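Local coordinates for protein Alpha/beta hydrolase (Enterobacter asburiae, PDB 6KMO) that probably hydrolyses carboxylic ester bonds, as an esterase or lipase of the alpha/beta hydrolase fold, at residues 257-260 with 261-264; 242-245 with 246-249; 273-277 with 278-282; 213-217 with 218-222. The protein carries 2 engineered substitutions. All coordinates share one frame; numbering follows the deposited sequence.

Each of the four contacts lies where the chain enters a helix, and in each a serine, threonine or aspartate side chain accepts a backbone N-H at or just before the first turn. Contact 3 is buried, at the end of a strand of the central sheet, whereas contact 2 is a surface contact and contacts 1 and 4 are partly buried. Contacts 3 and 4 meet directly, Ser219 bonding to Val278 and Asp281, with centres about 9 Å apart. Contacts 1 and 2 meet through Arg257 and Asn249, and both reach the second subunit. Contact 1 is a polar cap with a small apolar pair; contacts 2 and 3 add an arginine gripping a backbone oxygen, in contact 3 also a carboxylate; contact 4 adds aromatic packing.

Contact 1. Residues 257-260 with 261-264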
ATOM      1  N   ARG A 257      11.438  12.250  17.338  1.00  7.24           N
ATOM      2  CA  ARG A 257      11.862  13.490  17.979  1.00  7.96           C
ATOM      3  C   ARG A 257      12.968  14.204  17.212  1.00  8.57           C
ATOM      4  O   ARG A 257      13.367  15.308  17.610  1.00 10.84           O
ATOM      5  CB  ARG A 257      12.306  13.201  19.414  1.00  7.63           C
ATOM      6  CG  ARG A 257      11.223  12.584  20.271  1.00  6.83           C
ATOM      7  CD  ARG A 257      11.639  12.458  21.716  1.00  8.61           C
ATOM      8  NE  ARG A 257      10.767  11.557  22.446  1.00  8.44           N
ATOM      9  CZ  ARG A 257      10.796  11.369  23.756  1.00  8.74           C
ATOM     10  NH1 ARG A 257      11.612  12.086  24.521  1.00  9.21           N
ATOM     11  NH2 ARG A 257      10.004  10.450  24.299  1.00 10.23           N
ATOM     12  N   ALA A 258      13.437  13.647  16.109  1.00  8.30           N
ATOM     13  CA  ALA A 258      14.473  14.285  15.326  1.00  7.45           C
ATOM     14  C   ALA A 258      13.933  15.518  14.632  1.00 10.56           C
ATOM     15  O   ALA A 258      12.782  15.560  14.197  1.00 10.29           O
ATOM     16  CB  ALA A 258      15.001  13.315  14.275  1.00  9.00           C
ATOM     17  N   SER A 259      14.787  16.530  14.512  1.00  9.32           N
ATOM     18  CA  SER A 259      14.417  17.713  13.765  1.00  8.49           C
ATOM     19  C   SER A 259      14.531  17.459  12.271  1.00  7.97           C
ATOM     20  O   SER A 259      15.103  16.466  11.814  1.00  8.99           O
ATOM     21  CB  SER A 259      15.364  18.861  14.121  1.00  9.13           C
ATOM     22  OG  SER A 259      16.653  18.535  13.648  1.00 11.53           O
ATOM     23  N   THR A 260      13.996  18.392  11.488  1.00  9.78           N
ATOM     24  CA  THR A 260      14.150  18.331  10.045  1.00  9.86           C
ATOM     25  C   THR A 260      15.612  18.242   9.650  1.00  9.15           C
ATOM     26  O   THR A 260      15.982  17.433   8.797  1.00  9.15           O
ATOM     27  CB  THR A 260      13.467  19.543   9.417  1.00 10.61           C
ATOM     28  OG1 THR A 260      12.076  19.494   9.766  1.00 13.93           O
ATOM     29  CG2 THR A 260      13.613  19.535   7.911  1.00 15.08           C
ATOM     30  N   ALA A 261      16.475  19.036  10.280  1.00  9.36           N
ATOM     31  CA  ALA A 261      17.886  18.983   9.941  1.00  9.34           C
ATOM     32  C   ALA A 261      18.502  17.621  10.251  1.00  8.91           C
ATOM     33  O   ALA A 261      19.373  17.142   9.516  1.00 11.74           O
ATOM     34  CB  ALA A 261      18.622  20.087  10.691  1.00 11.04           C
ATOM     35  N   GLN A 262      18.069  16.991  11.344  1.00  8.04           N
ATOM     36  CA  GLN A 262      18.576  15.675  11.701  1.00  8.50           C
ATOM     37  C   GLN A 262      18.102  14.596  10.740  1.00  8.49           C
ATOM     38  O   GLN A 262      18.791  13.588  10.578  1.00  9.84           O
ATOM     39  CB  GLN A 262      18.165  15.332  13.126  1.00  8.53           C
ATOM     40  CG  GLN A 262      18.997  16.093  14.171  1.00  8.91           C
ATOM     41  CD  GLN A 262      18.498  15.894  15.580  1.00  8.22           C
ATOM     42  OE1 GLN A 262      17.309  16.013  15.876  1.00  9.37           O
ATOM     43  NE2 GLN A 262      19.426  15.632  16.489  1.00 10.47           N
ATOM     44  N   LEU A 263      16.952  14.787  10.102  1.00  7.93           N
ATOM     45  CA  LEU A 263      16.415  13.806   9.163  1.00  8.74           C
ATOM     46  C   LEU A 263      16.867  14.029   7.728  1.00  8.34           C
ATOM     47  O   LEU A 263      16.736  13.129   6.897  1.00  9.05           O
ATOM     48  CB  LEU A 263      14.884  13.782   9.238  1.00  7.71           C
ATOM     49  CG  LEU A 263      14.336  13.321  10.589  1.00  7.09           C
ATOM     50  CD1 LEU A 263      12.831  13.496  10.646  1.00  8.82           C
ATOM     51  CD2 LEU A 263      14.744  11.866  10.856  1.00  8.24           C
ATOM     52  N   LYS A 264      17.403  15.201   7.402  1.00  8.68           N
ATOM     53  CA  LYS A 264      17.840  15.446   6.035  1.00  8.84           C
ATOM     54  C   LYS A 264      18.856  14.393   5.605  1.00  9.74           C
ATOM     55  O   LYS A 264      19.771  14.043   6.354  1.00 10.86           O
ATOM     56  CB  LYS A 264      18.462  16.840   5.938  1.00 14.41           C
ATOM     57  CG  LYS A 264      18.833  17.245   4.522  1.00 23.55           C
ATOM     58  CD  LYS A 264      19.515  18.617   4.493  1.00 33.56           C
ATOM     59  CE  LYS A 264      19.928  18.997   3.071  1.00 43.04           C
ATOM     60  NZ  LYS A 264      20.042  20.472   2.888  1.00 52.75           N
TER
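Gln262, a neutral amide rather than a carboxylate, reaches back over the start of its own helix to receive the backbone N-H of Ser259. The bond from Ser259 N to Gln262 OE1 measures 2.9 Å with an N-H...O angle of 168°, and the donor lies in the amide plane on a lone pair of OE1. In the reverse direction Gln262 N donates to Ser259 OG at 3.1 Å. That hydroxyl is in position because OG stands between the backbone N and the carbonyl carbon of Ser259 (chi1 67°), which places it over the first turn. The two reciprocal bonds define a capping box, with Ser259 as N-cap of the single-turn helix 260-263. On the neighbouring flank Ala258 CB approaches Leu263 CD2 to 3.7 Å. This apolar pair, joining the residue before the N-cap to the fourth residue of the helix, has the spacing of a hydrophobic staple. Between box and staple, Leu263 N donates to Ser259 O at 3.0 Å, in the carbonyl plane. With OE1 turned to the cap, Gln262 NE2 is directed to Ala14 O of the second subunit, and this pair of opposite partners fixes which way round the amide sits. Leu263 also packs on Phe286 and Leu290 of helix 280-292, while Arg257 extends away to a salt bridge with Asp212.

Contact 2. Residues 242-245 with 246-249; sequences TTSA and ADRN
Ser244 and Asp247 face each other across a tight backbone turn, their CA atoms 5.2 Å apart. The chain leaves helix 231-241 at Thr242 and winds at once into the short helix 245-248, where Arg248 N donates to Ser244 O at 3.0 Å and Asn249 N to Ala245 O at 3.0 Å. Ser244 is the N-cap: its OG lies anti to its own backbone N (chi1 166°) and accepts Asp247 N at 3.1 Å, nearly straight at 170°. The return half of a capping box is not made directly. Instead, Ser244 N donates to Thr242 OG1 at 3.1 Å, an ST turn, and the same hydroxyl gives its proton to Asp247 OD2 at 2.7 Å, on the anti lone pair of the carboxylate. Thr242 thus relays the link from the N-cap amide to the carboxylate, and its hydroxyl both accepts and donates. On another side of the turn, Arg248 takes Thr242 O side-on: NE at 2.9 Å and NH2 at 3.0 Å converge on this one oxygen. The oxygen lies in the guanidinium plane; NE approaches it in the carbonyl plane, whereas NH2 comes in tilted by 31°. Arg248 NH2 has a second partner in Asp239, a salt bridge back to the preceding helix. Beyond the turn, Asn249 offers OD1 to Arg257 and ND2 to Ala16 O of the second subunit, and Asp247 packs on Ile9 of that subunit.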
ATOM      1  N   THR A 242      15.111   0.620  27.940  1.00  8.22           N
ATOM      2  CA  THR A 242      15.804   1.648  28.700  1.00  7.66           C
ATOM      3  C   THR A 242      14.790   2.524  29.415  1.00  7.80           C
ATOM      4  O   THR A 242      13.844   3.017  28.795  1.00  8.62           O
ATOM      5  CB  THR A 242      16.687   2.534  27.828  1.00  8.07           C
ATOM      6  OG1 THR A 242      17.168   3.603  28.666  1.00 10.01           O
ATOM      7  CG2 THR A 242      15.962   3.136  26.645  1.00  9.35           C
ATOM      8  N   THR A 243      15.001   2.740  30.711  1.00 10.21           N
ATOM      9  CA  THR A 243      14.163   3.654  31.476  1.00 11.61           C
ATOM     10  C   THR A 243      14.757   5.049  31.553  1.00 11.52           C
ATOM     11  O   THR A 243      14.211   5.901  32.262  1.00 15.28           O
ATOM     12  CB  THR A 243      13.961   3.127  32.893  1.00 10.85           C
ATOM     13  OG1 THR A 243      15.236   2.877  33.486  1.00 13.06           O
ATOM     14  CG2 THR A 243      13.130   1.852  32.892  1.00 13.51           C
ATOM     15  N   SER A 244      15.849   5.310  30.853  1.00  8.15           N
ATOM     16  CA  SER A 244      16.487   6.616  30.895  1.00 10.45           C
ATOM     17  C   SER A 244      15.716   7.631  30.063  1.00 10.03           C
ATOM     18  O   SER A 244      15.480   7.422  28.868  1.00  9.11           O
ATOM     19  CB  SER A 244      17.908   6.495  30.353  1.00  8.50           C
ATOM     20  OG  SER A 244      18.457   7.769  30.066  1.00 11.23           O
ATOM     21  N   ALA A 245      15.352   8.754  30.677  1.00  8.55           N
ATOM     22  CA  ALA A 245      14.725   9.832  29.922  1.00  7.82           C
ATOM     23  C   ALA A 245      15.643  10.345  28.821  1.00  8.36           C
ATOM     24  O   ALA A 245      15.186  10.666  27.717  1.00  9.09           O
ATOM     25  CB  ALA A 245      14.358  10.981  30.867  1.00 11.24           C
ATOM     26  N   ALA A 246      16.940  10.463  29.107  1.00  8.59           N
ATOM     27  CA  ALA A 246      17.863  10.933  28.088  1.00  8.77           C
ATOM     28  C   ALA A 246      17.886   9.976  26.901  1.00  8.30           C
ATOM     29  O   ALA A 246      17.842  10.414  25.747  1.00  8.31           O
ATOM     30  CB  ALA A 246      19.263  11.084  28.683  1.00 10.55           C
ATOM     31  N   ASP A 247      17.937   8.670  27.163  1.00  7.95           N
ATOM     32  CA  ASP A 247      17.916   7.711  26.062  1.00  8.78           C
ATOM     33  C   ASP A 247      16.624   7.848  25.256  1.00  8.61           C
ATOM     34  O   ASP A 247      16.628   7.753  24.023  1.00  7.45           O
ATOM     35  CB  ASP A 247      18.016   6.276  26.577  1.00  7.86           C
ATOM     36  CG  ASP A 247      19.384   5.897  27.123  1.00 10.54           C
ATOM     37  OD1 ASP A 247      20.378   6.622  26.891  1.00 10.22           O
ATOM     38  OD2 ASP A 247      19.439   4.829  27.771  1.00  9.27           O
ATOM     39  N   ARG A 248      15.499   8.022  25.943  1.00  7.60           N
ATOM     40  CA  ARG A 248      14.229   8.148  25.243  1.00  8.07           C
ATOM     41  C   ARG A 248      14.142   9.421  24.426  1.00  8.04           C
ATOM     42  O   ARG A 248      13.351   9.480  23.483  1.00  8.40           O
ATOM     43  CB  ARG A 248      13.081   8.008  26.231  1.00  7.06           C
ATOM     44  CG  ARG A 248      12.971   6.605  26.765  1.00  8.17           C
ATOM     45  CD  ARG A 248      11.893   6.447  27.831  1.00  7.98           C
ATOM     46  NE  ARG A 248      11.872   5.092  28.371  1.00  7.81           N
ATOM     47  CZ  ARG A 248      10.799   4.459  28.830  1.00  8.52           C
ATOM     48  NH1 ARG A 248       9.611   5.047  28.840  1.00 10.19           N
ATOM     49  NH2 ARG A 248      10.930   3.228  29.286  1.00  8.42           N
ATOM     50  N   ASN A 249      14.935  10.441  24.744  1.00  6.51           N
ATOM     51  CA  ASN A 249      15.008  11.666  23.973  1.00  6.74           C
ATOM     52  C   ASN A 249      16.097  11.625  22.905  1.00  7.97           C
ATOM     53  O   ASN A 249      16.315  12.633  22.222  1.00  9.31           O
ATOM     54  CB  ASN A 249      15.234  12.854  24.910  1.00  8.14           C
ATOM     55  CG  ASN A 249      14.700  14.134  24.357  1.00 11.38           C
ATOM     56  OD1 ASN A 249      13.560  14.196  23.867  1.00 11.79           O
ATOM     57  ND2 ASN A 249      15.519  15.184  24.407  1.00 13.33           N
TER

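Contact 3. Residues 273-277 with 278-282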
ATOM      1  N   THR A 273       1.771   1.118   7.838  1.00  5.32           N
ATOM      2  CA  THR A 273       1.113   1.144   9.136  1.00  5.27           C
ATOM      3  C   THR A 273      -0.152   0.294   9.096  1.00  4.82           C
ATOM      4  O   THR A 273      -0.731   0.036   8.037  1.00  6.10           O
ATOM      5  CB  THR A 273       0.789   2.571   9.583  1.00  6.76           C
ATOM      6  OG1 THR A 273      -0.116   3.126   8.632  1.00  6.33           O
ATOM      7  CG2 THR A 273       2.049   3.415   9.737  1.00  6.78           C
ATOM      8  N   ALA A 274      -0.557  -0.150  10.279  1.00  5.80           N
ATOM      9  CA  ALA A 274      -1.798  -0.886  10.474  1.00  5.86           C
ATOM     10  C   ALA A 274      -2.856   0.054  11.017  1.00  5.78           C
ATOM     11  O   ALA A 274      -2.593   0.833  11.941  1.00  6.52           O
ATOM     12  CB  ALA A 274      -1.580  -2.020  11.467  1.00  6.65           C
ATOM     13  N   GLU A 275      -4.076  -0.032  10.469  1.00  5.75           N
ATOM     14  CA  GLU A 275      -5.131   0.892  10.887  1.00  5.44           C
ATOM     15  C   GLU A 275      -5.435   0.772  12.379  1.00  5.87           C
ATOM     16  O   GLU A 275      -5.709   1.780  13.035  1.00  6.57           O
ATOM     17  CB  GLU A 275      -6.405   0.670  10.065  1.00  5.71           C
ATOM     18  CG  GLU A 275      -7.576   1.567  10.476  1.00  6.14           C
ATOM     19  CD  GLU A 275      -8.861   1.260   9.746  1.00  7.25           C
ATOM     20  OE1 GLU A 275      -9.074   0.108   9.309  1.00  7.84           O
ATOM     21  OE2 GLU A 275      -9.663   2.212   9.618  1.00 11.05           O
ATOM     22  N   LEU A 276      -5.424  -0.442  12.925  1.00  5.88           N
ATOM     23  CA  LEU A 276      -5.845  -0.670  14.312  1.00  6.25           C
ATOM     24  C   LEU A 276      -4.641  -1.058  15.154  1.00  8.07           C
ATOM     25  O   LEU A 276      -4.574  -2.170  15.671  1.00  9.58           O
ATOM     26  CB  LEU A 276      -6.960  -1.728  14.371  1.00  7.63           C
ATOM     27  CG  LEU A 276      -8.246  -1.319  13.628  1.00 10.16           C
ATOM     28  CD1 LEU A 276      -8.314  -1.987  12.276  1.00 11.39           C
ATOM     29  CD2 LEU A 276      -9.496  -1.641  14.453  1.00 11.66           C
ATOM     30  N   ASP A 277      -3.689  -0.136  15.296  1.00  8.64           N
ATOM     31  CA  ASP A 277      -2.407  -0.348  15.971  1.00  6.64           C
ATOM     32  C   ASP A 277      -2.119   0.896  16.796  1.00  6.90           C
ATOM     33  O   ASP A 277      -2.198   2.015  16.286  1.00  6.60           O
ATOM     34  CB  ASP A 277      -1.329  -0.568  14.896  1.00  7.99           C
ATOM     35  CG  ASP A 277       0.070  -0.861  15.441  1.00  8.12           C
ATOM     36  OD1 ASP A 277       0.327  -0.750  16.654  1.00  7.28           O
ATOM     37  OD2 ASP A 277       0.941  -1.240  14.604  1.00  8.10           O
ATOM     38  N   VAL A 278      -1.781   0.707  18.075  1.00  6.87           N
ATOM     39  CA  VAL A 278      -1.377   1.834  18.909  1.00  6.80           C
ATOM     40  C   VAL A 278      -0.265   2.652  18.251  1.00  5.91           C
ATOM     41  O   VAL A 278      -0.218   3.869  18.418  1.00  6.45           O
ATOM     42  CB  VAL A 278      -0.965   1.397  20.331  1.00  7.18           C
ATOM     43  CG1 VAL A 278      -2.164   0.839  21.095  1.00  7.48           C
ATOM     44  CG2 VAL A 278       0.184   0.400  20.311  1.00  6.45           C
ATOM     45  N   LEU A 279       0.636   2.005  17.512  1.00  5.68           N
ATOM     46  CA  LEU A 279       1.784   2.646  16.884  1.00  5.49           C
ATOM     47  C   LEU A 279       1.447   3.335  15.570  1.00  5.66           C
ATOM     48  O   LEU A 279       2.316   3.974  14.978  1.00  5.74           O
ATOM     49  CB  LEU A 279       2.871   1.603  16.619  1.00  6.18           C
ATOM     50  CG  LEU A 279       3.360   0.809  17.827  1.00  5.90           C
ATOM     51  CD1 LEU A 279       4.364  -0.214  17.342  1.00  8.10           C
ATOM     52  CD2 LEU A 279       3.918   1.707  18.904  1.00  7.35           C
ATOM     53  N   ARG A 280       0.212   3.231  15.084  1.00  5.49           N
ATOM     54  CA  ARG A 280      -0.104   3.757  13.760  1.00  5.58           C
ATOM     55  C   ARG A 280       0.269   5.228  13.628  1.00  5.89           C
ATOM     56  O   ARG A 280       0.949   5.631  12.681  1.00  6.18           O
ATOM     57  CB  ARG A 280      -1.598   3.591  13.509  1.00  6.40           C
ATOM     58  CG  ARG A 280      -2.060   4.076  12.164  1.00  7.33           C
ATOM     59  CD  ARG A 280      -3.567   4.203  12.168  1.00  6.83           C
ATOM     60  NE  ARG A 280      -4.008   5.326  12.973  1.00  6.97           N
ATOM     61  CZ  ARG A 280      -5.261   5.510  13.386  1.00  8.50           C
ATOM     62  NH1 ARG A 280      -6.200   4.619  13.132  1.00  8.12           N
ATOM     63  NH2 ARG A 280      -5.566   6.609  14.054  1.00  9.38           N
ATOM     64  N   ASP A 281      -0.176   6.048  14.572  1.00  5.97           N
ATOM     65  CA  ASP A 281      -0.038   7.487  14.397  1.00  6.80           C
ATOM     66  C   ASP A 281       1.424   7.921  14.417  1.00  6.72           C
ATOM     67  O   ASP A 281       1.826   8.775  13.616  1.00  6.71           O
ATOM     68  CB  ASP A 281      -0.849   8.227  15.448  1.00  6.30           C
ATOM     69  CG  ASP A 281      -2.332   8.219  15.165  1.00  8.68           C
ATOM     70  OD1 ASP A 281      -2.771   7.754  14.085  1.00  8.06           O
ATOM     71  OD2 ASP A 281      -3.054   8.731  16.048  1.00  9.87           O
ATOM     72  N   GLU A 282       2.248   7.330  15.294  1.00  6.00           N
ATOM     73  CA  GLU A 282       3.653   7.725  15.334  1.00  4.91           C
ATOM     74  C   GLU A 282       4.392   7.281  14.079  1.00  6.16           C
ATOM     75  O   GLU A 282       5.365   7.927  13.664  1.00  6.24           O
ATOM     76  CB  GLU A 282       4.327   7.198  16.600  1.00  5.22           C
ATOM     77  CG  GLU A 282       4.629   5.706  16.631  1.00  5.82           C
ATOM     78  CD  GLU A 282       4.883   5.222  18.030  1.00  6.23           C
ATOM     79  OE1 GLU A 282       3.974   5.403  18.867  1.00  7.55           O
ATOM     80  OE2 GLU A 282       5.978   4.662  18.296  1.00  6.70           O
TER
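The turn from strand 269-274 into helix 280-292 is where the alpha/beta hydrolase fold commonly places the acid of its catalytic triad, and Asp277 fits that role: its OD2 is hydrogen-bonded to His307 ND1, so it is probably the triad acid. Its other oxygen is held by the turn itself. Leu279 N donates to Asp277 OD1 at 2.9 Å, reaching it from above the carboxylate plane, in an Asx turn. CG, anti to the backbone N (chi1 -178°), lies beside the carbonyl carbon, which carries the carboxylate forward to the Leu279 amide. A type I beta turn coincides, Arg280 N donating to Asp277 O at 3.0 Å. Arg280 then runs back past the strand end, its CG 3.3 Å from Ala274 O. A bend at chi3 (72°) brings NH1 to Glu275 O at 2.9 Å; NH1 lies in the carbonyl plane, though the oxygen is tilted out of the guanidinium plane. NE, at 2.9 Å, and NH2, at 3.0 Å, both grip Asp281 OD1 side-on from one face of that carboxylate, a salt bridge that limits rotation of the guanidinium. Glu275 itself is salt-bridged to Arg288 of the second subunit. The corner lies within the beta-alpha-beta unit of strand 269-274, helix 280-292 and strand 297-302, Thr273 pairing with Thr300 and Tyr302, while Val278 and Leu279 pack on Tyr220 of helix 218-222 and Met234 of helix 231-241.

Contact 4. Residues 213-217 with 218-222; sequences ANFDT and ASYNQ
One face of the Tyr220 ring is covered by Phe215: the CA of Phe215 stands 3.8 Å from the Tyr220 ring centroid, 7° off the ring normal, a CH-pi contact over the middle. The Phe215 ring itself turns an edge toward the same ring in an offset edge-to-face pair, centroids 5.6 Å apart and planes at 86°. Tyr220 OH sits at the edge of the Phe215 ring, near its plane, 3.5 Å from Phe215 CD1. At the Tyr220 edge, in plane, sits Thr217 OG1, 3.4 Å from Tyr220 CD2. The tyrosine's chi1 of -110°, away from a staggered rotamer, swings the ring along the preceding loop, alongside Phe215. Thr217 is the N-cap of helix 218-222: OG1 accepts Tyr220 N at 3.2 Å, and Thr217 O accepts Asn221 N at 3.1 Å. Farther out, Phe215 meets the ring of Trp238, and Tyr220 packs on Met234, also of helix 231-241. Thr217 OG1 therefore serves twice, capping the backbone and bordering the ring of the residue whose amide it holds, so the polar cap and the aromatic packing act on the same residue, and probably restrict together how Tyr220 can turn.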
ATOM      1  N   ALA A 213       9.106   7.012  22.257  1.00  7.37           N
ATOM      2  CA  ALA A 213       8.826   6.546  23.615  1.00  7.67           C
ATOM      3  C   ALA A 213       7.789   7.464  24.272  1.00  8.99           C
ATOM      4  O   ALA A 213       8.060   8.184  25.234  1.00  9.85           O
ATOM      5  CB  ALA A 213      10.100   6.473  24.437  1.00  8.27           C
ATOM      6  N   ASN A 214       6.591   7.454  23.706  1.00  8.77           N
ATOM      7  CA  ASN A 214       5.446   8.190  24.233  1.00 10.94           C
ATOM      8  C   ASN A 214       4.228   7.318  23.989  1.00 10.34           C
ATOM      9  O   ASN A 214       4.236   6.474  23.096  1.00 10.60           O
ATOM     10  CB  ASN A 214       5.271   9.554  23.577  1.00 10.91           C
ATOM     11  CG  ASN A 214       6.108  10.617  24.237  1.00 12.61           C
ATOM     12  OD1 ASN A 214       6.053  10.815  25.465  1.00 15.19           O
ATOM     13  ND2 ASN A 214       6.911  11.287  23.445  1.00 13.40           N
ATOM     14  N   PHE A 215       3.186   7.512  24.800  1.00 10.39           N
ATOM     15  CA  PHE A 215       2.075   6.566  24.875  1.00  8.68           C
ATOM     16  C   PHE A 215       0.728   7.263  24.815  1.00  9.65           C
ATOM     17  O   PHE A 215      -0.281   6.712  25.278  1.00 11.17           O
ATOM     18  CB  PHE A 215       2.212   5.717  26.141  1.00  9.57           C
ATOM     19  CG  PHE A 215       3.589   5.153  26.302  1.00  8.34           C
ATOM     20  CD1 PHE A 215       3.982   4.084  25.520  1.00 10.24           C
ATOM     21  CD2 PHE A 215       4.504   5.721  27.164  1.00  9.48           C
ATOM     22  CE1 PHE A 215       5.243   3.574  25.616  1.00  9.95           C
ATOM     23  CE2 PHE A 215       5.783   5.217  27.263  1.00  9.47           C
ATOM     24  CZ  PHE A 215       6.156   4.141  26.471  1.00  9.61           C
ATOM     25  N   ASP A 216       0.689   8.427  24.169  1.00 10.27           N
ATOM     26  CA  ASP A 216      -0.450   9.333  24.251  1.00 10.43           C
ATOM     27  C   ASP A 216      -0.966   9.799  22.900  1.00 12.62           C
ATOM     28  O   ASP A 216      -1.742  10.759  22.853  1.00 13.35           O
ATOM     29  CB  ASP A 216      -0.080  10.549  25.103  1.00 13.28           C
ATOM     30  CG  ASP A 216       1.190  11.267  24.601  1.00 26.91           C
ATOM     31  OD1 ASP A 216       1.538  12.316  25.195  1.00 35.56           O
ATOM     32  OD2 ASP A 216       1.853  10.806  23.630  1.00 20.05           O
ATOM     33  N   THR A 217      -0.563   9.172  21.802  1.00  8.82           N
ATOM     34  CA  THR A 217      -1.166   9.506  20.520  1.00  9.43           C
ATOM     35  C   THR A 217      -2.622   9.036  20.490  1.00  9.17           C
ATOM     36  O   THR A 217      -3.061   8.199  21.287  1.00  8.66           O
ATOM     37  CB  THR A 217      -0.380   8.866  19.363  1.00  7.62           C
ATOM     38  OG1 THR A 217      -0.474   7.449  19.462  1.00  7.82           O
ATOM     39  CG2 THR A 217       1.083   9.298  19.403  1.00 11.27           C
ATOM     40  N   ALA A 218      -3.376   9.558  19.521  1.00  9.29           N
ATOM     41  CA  ALA A 218      -4.770   9.145  19.402  1.00  8.57           C
ATOM     42  C   ALA A 218      -4.888   7.642  19.179  1.00  9.84           C
ATOM     43  O   ALA A 218      -5.759   6.984  19.756  1.00  9.95           O
ATOM     44  CB  ALA A 218      -5.466   9.930  18.289  1.00  9.65           C
ATOM     45  N   SER A 219      -4.014   7.065  18.351  1.00  7.79           N
ATOM     46  CA  SER A 219      -4.104   5.630  18.132  1.00  7.08           C
ATOM     47  C   SER A 219      -3.716   4.842  19.381  1.00  7.36           C
ATOM     48  O   SER A 219      -4.286   3.777  19.635  1.00  8.08           O
ATOM     49  CB  SER A 219      -3.287   5.201  16.911  1.00  7.41           C
ATOM     50  OG  SER A 219      -1.914   5.589  17.006  1.00  7.32           O
ATOM     51  N   TYR A 220      -2.778   5.345  20.181  1.00  7.79           N
ATOM     52  CA  TYR A 220      -2.461   4.677  21.437  1.00  8.12           C
ATOM     53  C   TYR A 220      -3.687   4.601  22.329  1.00  8.00           C
ATOM     54  O   TYR A 220      -3.927   3.578  22.984  1.00 10.41           O
ATOM     55  CB  TYR A 220      -1.337   5.422  22.159  1.00  9.38           C
ATOM     56  CG  TYR A 220      -0.014   4.689  22.207  1.00  6.70           C
ATOM     57  CD1 TYR A 220       0.171   3.586  23.023  1.00  7.39           C
ATOM     58  CD2 TYR A 220       1.056   5.112  21.431  1.00  7.58           C
ATOM     59  CE1 TYR A 220       1.391   2.913  23.067  1.00  7.58           C
ATOM     60  CE2 TYR A 220       2.269   4.452  21.460  1.00  7.77           C
ATOM     61  CZ  TYR A 220       2.436   3.360  22.269  1.00  5.97           C
ATOM     62  OH  TYR A 220       3.659   2.728  22.307  1.00  6.74           O
ATOM     63  N   ASN A 221      -4.478   5.662  22.348  1.00  9.30           N
ATOM     64  CA  ASN A 221      -5.672   5.683  23.186  1.00 12.14           C
ATOM     65  C   ASN A 221      -6.791   4.848  22.586  1.00 12.40           C
ATOM     66  O   ASN A 221      -7.461   4.084  23.302  1.00 14.09           O
ATOM     67  CB  ASN A 221      -6.097   7.131  23.424  1.00 11.61           C
ATOM     68  CG  ASN A 221      -5.065   7.919  24.221  1.00 15.38           C
ATOM     69  OD1 ASN A 221      -4.336   7.357  25.030  1.00 19.56           O
ATOM     70  ND2 ASN A 221      -5.000   9.217  23.988  1.00 19.00           N
ATOM     71  N   GLN A 222      -6.990   4.935  21.273  1.00  8.88           N
ATOM     72  CA  GLN A 222      -8.100   4.225  20.657  1.00  9.99           C
ATOM     73  C   GLN A 222      -7.910   2.715  20.712  1.00 12.35           C
ATOM     74  O   GLN A 222      -8.876   1.967  20.905  1.00 14.16           O
ATOM     75  CB  GLN A 222      -8.282   4.689  19.219  1.00 12.61           C
ATOM     76  CG  GLN A 222      -9.523   4.115  18.565  1.00 18.99           C
ATOM     77  CD  GLN A 222      -9.847   4.804  17.257  1.00 19.66           C
ATOM     78  OE1 GLN A 222      -9.124   5.692  16.823  1.00 18.41           O
ATOM     79  NE2 GLN A 222     -10.947   4.392  16.623  1.00 23.11           N
TER